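Long-range contact in extracellular sialidase/neuraminidase, putative (Aspergillus fumigatus, PDB 2XZI), which probably hydrolyses terminal sialic acid linkages, acting as a KDNase on deaminated neuraminic acid (KDN): residues L175-N189 with L198-R210. Residues are numbered along the deposited sequence; the frame is centred on the assembly and turned at random.
With KDM (deamino-alpha-neuraminic acid), chain C; NO2 (nitrite ion), chain H.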
loop_
_atom_site.group_PDB
_atom_site.type_symbol
_atom_site.label_atom_id
_atom_site.label_comp_id
_atom_site.label_asym_id
_atom_site.label_seq_id
_atom_site.Cartn_x
_atom_site.Cartn_y
_atom_site.Cartn_z
ATOM N N LEU A 175 -16.183 -9.288 9.289
ATOM C CA LEU A 175 -15.636 -7.941 9.100
ATOM C C LEU A 175 -16.018 -7.258 7.799
ATOM O O LEU A 175 -15.578 -6.125 7.543
ATOM C CB LEU A 175 -14.097 -7.965 9.228
ATOM C CG LEU A 175 -13.540 -8.448 10.570
ATOM C CD1 LEU A 175 -12.033 -8.577 10.535
ATOM C CD2 LEU A 175 -13.966 -7.545 11.725
ATOM N N THR A 176 -16.823 -7.929 6.985
ATOM C CA THR A 176 -17.409 -7.287 5.800
ATOM C C THR A 176 -18.921 -7.247 5.980
ATOM O O THR A 176 -19.525 -8.256 6.357
ATOM C CB THR A 176 -17.041 -8.022 4.501
ATOM O OG1 THR A 176 -15.620 -8.231 4.481
ATOM C CG2 THR A 176 -17.448 -7.206 3.259
ATOM N N PRO A 177 -19.549 -6.081 5.726
ATOM C CA PRO A 177 -21.012 -6.092 5.898
ATOM C C PRO A 177 -21.706 -7.087 4.973
ATOM O O PRO A 177 -21.244 -7.346 3.844
ATOM C CB PRO A 177 -21.412 -4.668 5.530
ATOM C CG PRO A 177 -20.160 -3.836 5.830
ATOM C CD PRO A 177 -19.018 -4.727 5.463
ATOM N N ASP A 178 -22.819 -7.630 5.463
ATOM C CA ASP A 178 -23.609 -8.577 4.690
ATOM C C ASP A 178 -24.216 -7.925 3.442
ATOM O O ASP A 178 -24.539 -6.738 3.429
ATOM C CB ASP A 178 -24.722 -9.189 5.556
ATOM C CG ASP A 178 -24.201 -10.126 6.634
ATOM O OD1 ASP A 178 -23.067 -10.647 6.538
ATOM O OD2 ASP A 178 -24.964 -10.380 7.595
ATOM N N GLY A 179 -24.343 -8.711 2.383
ATOM C CA GLY A 179 -24.907 -8.213 1.136
ATOM C C GLY A 179 -23.923 -7.504 0.232
ATOM O O GLY A 179 -24.284 -7.069 -0.856
ATOM N N TRP A 180 -22.676 -7.356 0.682
ATOM C CA TRP A 180 -21.669 -6.713 -0.155
ATOM C C TRP A 180 -21.198 -7.616 -1.296
ATOM O O TRP A 180 -21.193 -8.846 -1.176
ATOM C CB TRP A 180 -20.480 -6.249 0.699
ATOM C CG TRP A 180 -20.698 -4.920 1.412
ATOM C CD1 TRP A 180 -21.892 -4.387 1.860
ATOM C CD2 TRP A 180 -19.695 -3.970 1.754
ATOM N NE1 TRP A 180 -21.680 -3.163 2.454
ATOM C CE2 TRP A 180 -20.335 -2.878 2.388
ATOM C CE3 TRP A 180 -18.301 -3.916 1.561
ATOM C CZ2 TRP A 180 -19.630 -1.766 2.854
ATOM C CZ3 TRP A 180 -17.607 -2.805 2.024
ATOM C CH2 TRP A 180 -18.263 -1.751 2.670
ATOM N N ALA A 181 -20.815 -6.981 -2.394
ATOM C CA ALA A 181 -20.243 -7.666 -3.544
ATOM C C ALA A 181 -18.781 -7.245 -3.641
ATOM O O ALA A 181 -17.917 -7.906 -3.062
ATOM C CB ALA A 181 -21.022 -7.325 -4.815
ATOM N N TRP A 182 -18.500 -6.117 -4.287
ATOM C CA TRP A 182 -17.134 -5.596 -4.276
ATOM C C TRP A 182 -16.722 -5.237 -2.853
ATOM O O TRP A 182 -17.559 -4.857 -2.015
ATOM C CB TRP A 182 -16.960 -4.391 -5.211
ATOM C CG TRP A 182 -15.521 -3.973 -5.332
ATOM C CD1 TRP A 182 -14.941 -2.859 -4.786
ATOM C CD2 TRP A 182 -14.481 -4.663 -6.045
ATOM N NE1 TRP A 182 -13.597 -2.817 -5.111
ATOM C CE2 TRP A 182 -13.290 -3.921 -5.863
ATOM C CE3 TRP A 182 -14.437 -5.848 -6.801
ATOM C CZ2 TRP A 182 -12.073 -4.308 -6.444
ATOM C CZ3 TRP A 182 -13.215 -6.240 -7.365
ATOM C CH2 TRP A 182 -12.061 -5.469 -7.179
ATOM N N ASP A 183 -15.428 -5.394 -2.577
ATOM C CA ASP A 183 -14.823 -4.953 -1.324
ATOM C C ASP A 183 -13.350 -4.702 -1.582
ATOM O O ASP A 183 -12.807 -5.134 -2.611
ATOM C CB ASP A 183 -14.976 -5.994 -0.194
ATOM C CG ASP A 183 -14.532 -5.461 1.165
ATOM O OD1 ASP A 183 -14.610 -4.219 1.371
ATOM O OD2 ASP A 183 -14.094 -6.290 2.008
ATOM N N ALA A 184 -12.713 -4.001 -0.652
ATOM C CA ALA A 184 -11.266 -3.770 -0.686
ATOM C C ALA A 184 -10.796 -3.488 0.714
ATOM O O ALA A 184 -11.502 -2.848 1.497
ATOM C CB ALA A 184 -10.914 -2.597 -1.599
ATOM N N VAL A 185 -9.600 -3.966 1.039
ATOM C CA VAL A 185 -8.871 -3.504 2.231
ATOM C C VAL A 185 -7.641 -2.731 1.752
ATOM O O VAL A 185 -7.027 -3.097 0.732
ATOM C CB VAL A 185 -8.504 -4.666 3.193
ATOM C CG1 VAL A 185 -7.617 -5.722 2.500
ATOM C CG2 VAL A 185 -7.896 -4.136 4.497
ATOM N N GLY A 186 -7.318 -1.638 2.442
ATOM C CA GLY A 186 -6.217 -0.778 2.001
ATOM C C GLY A 186 -6.357 -0.416 0.526
ATOM O O GLY A 186 -7.413 0.027 0.096
ATOM N N PRO A 187 -5.322 -0.663 -0.291
ATOM C CA PRO A 187 -4.080 -1.341 0.055
ATOM C C PRO A 187 -3.027 -0.376 0.577
ATOM O O PRO A 187 -3.089 0.825 0.296
ATOM C CB PRO A 187 -3.642 -1.915 -1.283
ATOM C CG PRO A 187 -4.101 -0.881 -2.301
ATOM C CD PRO A 187 -5.435 -0.400 -1.738
ATOM N N GLY A 188 -2.050 -0.903 1.309
ATOM C CA GLY A 188 -0.952 -0.076 1.781
ATOM C C GLY A 188 -0.536 -0.452 3.181
ATOM O O GLY A 188 0.393 -1.226 3.360
ATOM N N ASN A 189 -1.209 0.095 4.187
ATOM C CA ASN A 189 -0.871 -0.257 5.571
ATOM C C ASN A 189 -1.936 0.134 6.559
ATOM O O ASN A 189 -2.703 1.064 6.336
ATOM C CB ASN A 189 0.470 0.373 6.000
ATOM C CG ASN A 189 0.377 1.879 6.138
ATOM O OD1 ASN A 189 0.438 2.613 5.150
ATOM N ND2 ASN A 189 0.189 2.351 7.361
ATOM N N LEU A 198 -5.173 -1.128 17.024
ATOM C CA LEU A 198 -4.822 -1.166 15.599
ATOM C C LEU A 198 -5.963 -0.598 14.777
ATOM O O LEU A 198 -7.134 -0.807 15.093
ATOM C CB LEU A 198 -4.538 -2.589 15.130
ATOM C CG LEU A 198 -3.448 -3.367 15.878
ATOM C CD1 LEU A 198 -3.200 -4.714 15.219
ATOM C CD2 LEU A 198 -2.153 -2.577 15.916
ATOM N N VAL A 199 -5.627 0.112 13.702
ATOM C CA VAL A 199 -6.637 0.592 12.771
ATOM C C VAL A 199 -6.169 0.265 11.363
ATOM O O VAL A 199 -5.064 0.664 10.945
ATOM C CB VAL A 199 -6.888 2.121 12.874
ATOM C CG1 VAL A 199 -8.050 2.516 11.965
ATOM C CG2 VAL A 199 -7.218 2.520 14.289
ATOM N N ILE A 200 -7.021 -0.476 10.656
ATOM C CA ILE A 200 -6.774 -0.898 9.280
ATOM C C ILE A 200 -7.834 -0.265 8.378
ATOM O O ILE A 200 -9.037 -0.453 8.601
ATOM C CB ILE A 200 -6.761 -2.449 9.172
ATOM C CG1 ILE A 200 -5.683 -3.059 10.097
ATOM C CG2 ILE A 200 -6.574 -2.893 7.717
ATOM C CD1 ILE A 200 -6.121 -3.286 11.587
ATOM N N PRO A 201 -7.403 0.510 7.379
ATOM C CA PRO A 201 -8.401 1.155 6.524
ATOM C C PRO A 201 -8.953 0.184 5.507
ATOM O O PRO A 201 -8.211 -0.628 4.952
ATOM C CB PRO A 201 -7.601 2.260 5.828
ATOM C CG PRO A 201 -6.214 1.683 5.707
ATOM C CD PRO A 201 -6.023 0.834 6.957
ATOM N N ALA A 202 -10.247 0.282 5.239
ATOM C CA ALA A 202 -10.915 -0.547 4.253
ATOM C C ALA A 202 -12.026 0.208 3.550
ATOM O O ALA A 202 -12.330 1.367 3.895
ATOM C CB ALA A 202 -11.454 -1.832 4.888
ATOM N N MET A 203 -12.634 -0.447 2.568
ATOM C CA MET A 203 -13.729 0.183 1.833
ATOM C C MET A 203 -14.892 0.494 2.794
ATOM O O MET A 203 -15.380 -0.392 3.476
ATOM C CB MET A 203 -14.201 -0.739 0.716
ATOM C CG MET A 203 -15.519 -0.310 0.084
ATOM S SD MET A 203 -15.829 -1.278 -1.397
ATOM C CE MET A 203 -17.611 -1.224 -1.512
ATOM N N GLY A 204 -15.296 1.770 2.848
ATOM C CA GLY A 204 -16.450 2.197 3.657
ATOM C C GLY A 204 -16.312 2.026 5.166
ATOM O O GLY A 204 -17.299 2.186 5.890
ATOM N N ARG A 205 -15.119 1.706 5.678
ATOM C CA ARG A 205 -15.003 1.322 7.088
ATOM C C ARG A 205 -13.556 1.246 7.520
ATOM O O ARG A 205 -12.666 1.089 6.677
ATOM C CB ARG A 205 -15.667 -0.039 7.305
ATOM C CG ARG A 205 -14.892 -1.243 6.753
ATOM C CD ARG A 205 -15.870 -2.368 6.452
ATOM N NE ARG A 205 -15.262 -3.660 6.113
ATOM C CZ ARG A 205 -14.783 -4.021 4.922
ATOM N NH1 ARG A 205 -14.729 -3.167 3.906
ATOM N NH2 ARG A 205 -14.344 -5.266 4.760
ATOM N N ASN A 206 -13.322 1.373 8.824
ATOM C CA ASN A 206 -12.053 0.943 9.421
ATOM C C ASN A 206 -12.266 -0.383 10.128
ATOM O O ASN A 206 -13.345 -0.648 10.673
ATOM C CB ASN A 206 -11.545 1.944 10.450
ATOM C CG ASN A 206 -11.191 3.275 9.861
ATOM O OD1 ASN A 206 -10.601 3.365 8.787
ATOM N ND2 ASN A 206 -11.498 4.337 10.605
ATOM N N ILE A 207 -11.238 -1.216 10.121
ATOM C CA ILE A 207 -11.218 -2.419 10.948
ATOM C C ILE A 207 -10.372 -2.081 12.169
ATOM O O ILE A 207 -9.250 -1.600 12.040
ATOM C CB ILE A 207 -10.636 -3.611 10.165
ATOM C CG1 ILE A 207 -11.587 -3.982 9.029
ATOM C CG2 ILE A 207 -10.442 -4.823 11.075
ATOM C CD1 ILE A 207 -10.948 -4.759 7.903
ATOM N N ILE A 208 -10.927 -2.292 13.356
ATOM C CA ILE A 208 -10.248 -1.922 14.581
ATOM C C ILE A 208 -9.837 -3.164 15.343
ATOM O O ILE A 208 -10.655 -4.079 15.544
ATOM C CB ILE A 208 -11.171 -1.082 15.495
ATOM C CG1 ILE A 208 -11.937 -0.012 14.693
ATOM C CG2 ILE A 208 -10.387 -0.528 16.684
ATOM C CD1 ILE A 208 -11.070 1.046 13.969
ATOM N N GLY A 209 -8.570 -3.195 15.757
ATOM C CA GLY A 209 -8.065 -4.286 16.567
ATOM C C GLY A 209 -7.846 -3.804 17.975
ATOM O O GLY A 209 -7.192 -2.784 18.194
ATOM N N ARG A 210 -8.385 -4.566 18.930
ATOM C CA ARG A 210 -8.249 -4.252 20.345
ATOM C C ARG A 210 -7.724 -5.453 21.121
ATOM O O ARG A 210 -7.815 -6.600 20.662
ATOM C CB ARG A 210 -9.599 -3.789 20.920
ATOM C CG ARG A 210 -10.049 -2.421 20.402
ATOM C CD ARG A 210 -11.318 -1.980 21.137
ATOM N NE ARG A 210 -11.767 -0.635 20.792
ATOM C CZ ARG A 210 -12.544 -0.359 19.745
ATOM N NH1 ARG A 210 -12.889 -1.324 18.903
ATOM N NH2 ARG A 210 -12.954 0.878 19.525
HETATM C C2 KDM C . -7.216 -0.376 -9.856
HETATM C C1 KDM C . -6.475 0.859 -10.353
HETATM C C3 KDM C . -6.228 -1.402 -9.271
HETATM C C4 KDM C . -6.861 -2.317 -8.183
HETATM C C5 KDM C . -8.394 -2.304 -8.145
HETATM C C6 KDM C . -8.886 -0.844 -7.984
HETATM C C7 KDM C . -10.404 -0.692 -8.172
HETATM C C8 KDM C . -10.850 0.738 -7.820
HETATM C C9 KDM C . -12.341 0.915 -8.050
HETATM O O5 KDM C . -8.898 -3.165 -7.092
HETATM O O1A KDM C . -5.260 0.750 -10.643
HETATM O O1B KDM C . -7.166 1.901 -10.449
HETATM O O4 KDM C . -6.420 -3.653 -8.425
HETATM O O6 KDM C . -8.230 0.085 -8.910
HETATM O O7 KDM C . -10.733 -0.977 -9.535
HETATM O O8 KDM C . -10.589 1.025 -6.438
HETATM O O9 KDM C . -13.027 0.069 -7.112
HETATM O O2 KDM C . -7.855 -0.910 -11.022
HETATM N N NO2 H . -15.570 0.830 16.628
HETATM O O1 NO2 H . -14.690 1.841 17.210
HETATM O O2 NO2 H . -15.255 -0.488 17.185
#
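Arg-205 reaches from its strand into the loop 175-189, and its three guanidinium nitrogens all donate to that loop. CB points toward the loop. CG sits between the backbone N and the carbonyl carbon (chi1 73°), and the chain then runs extended to NE. Arg-205 CD passes 4.1 Å from Pro-177 CD. Arg-205 NE donates to Leu-175 O at 2.9 Å, in the carbonyl plane. NH2 reaches the same oxygen from above that plane. Arg-205 NH2 also hydrogen-bonds Asp-183 OD2 at 2.9 Å. Arg-205 NH1 bonds Asp-183 OD1 at 2.7 Å, completing an end-on salt bridge on the syn sides of the carboxylate, the two planes 39° apart. NH1 also donates, in the guanidinium plane, to Met-203 O, tying the group back to the type II turn Ala-202 to Arg-205. Together these bonds hold the guanidinium's rotation. The turn joins two antiparallel strands in one four-stranded blade of the sialidase beta-propeller. The loop leads into that blade from the preceding one and carries Trp-182 to the bound deamino-alpha-neuraminic acid. Met-203, extended beyond CG, lays CE over the six-membered ring of Trp-180, 4.3 Å from its centroid. Met-203 SD lies 3.8 Å from Trp-182 CD1, a Met-aromatic contact. Met-203 N bonds Ala-184 O, and Gly-186 N bonds Pro-201 O at 2.8 Å.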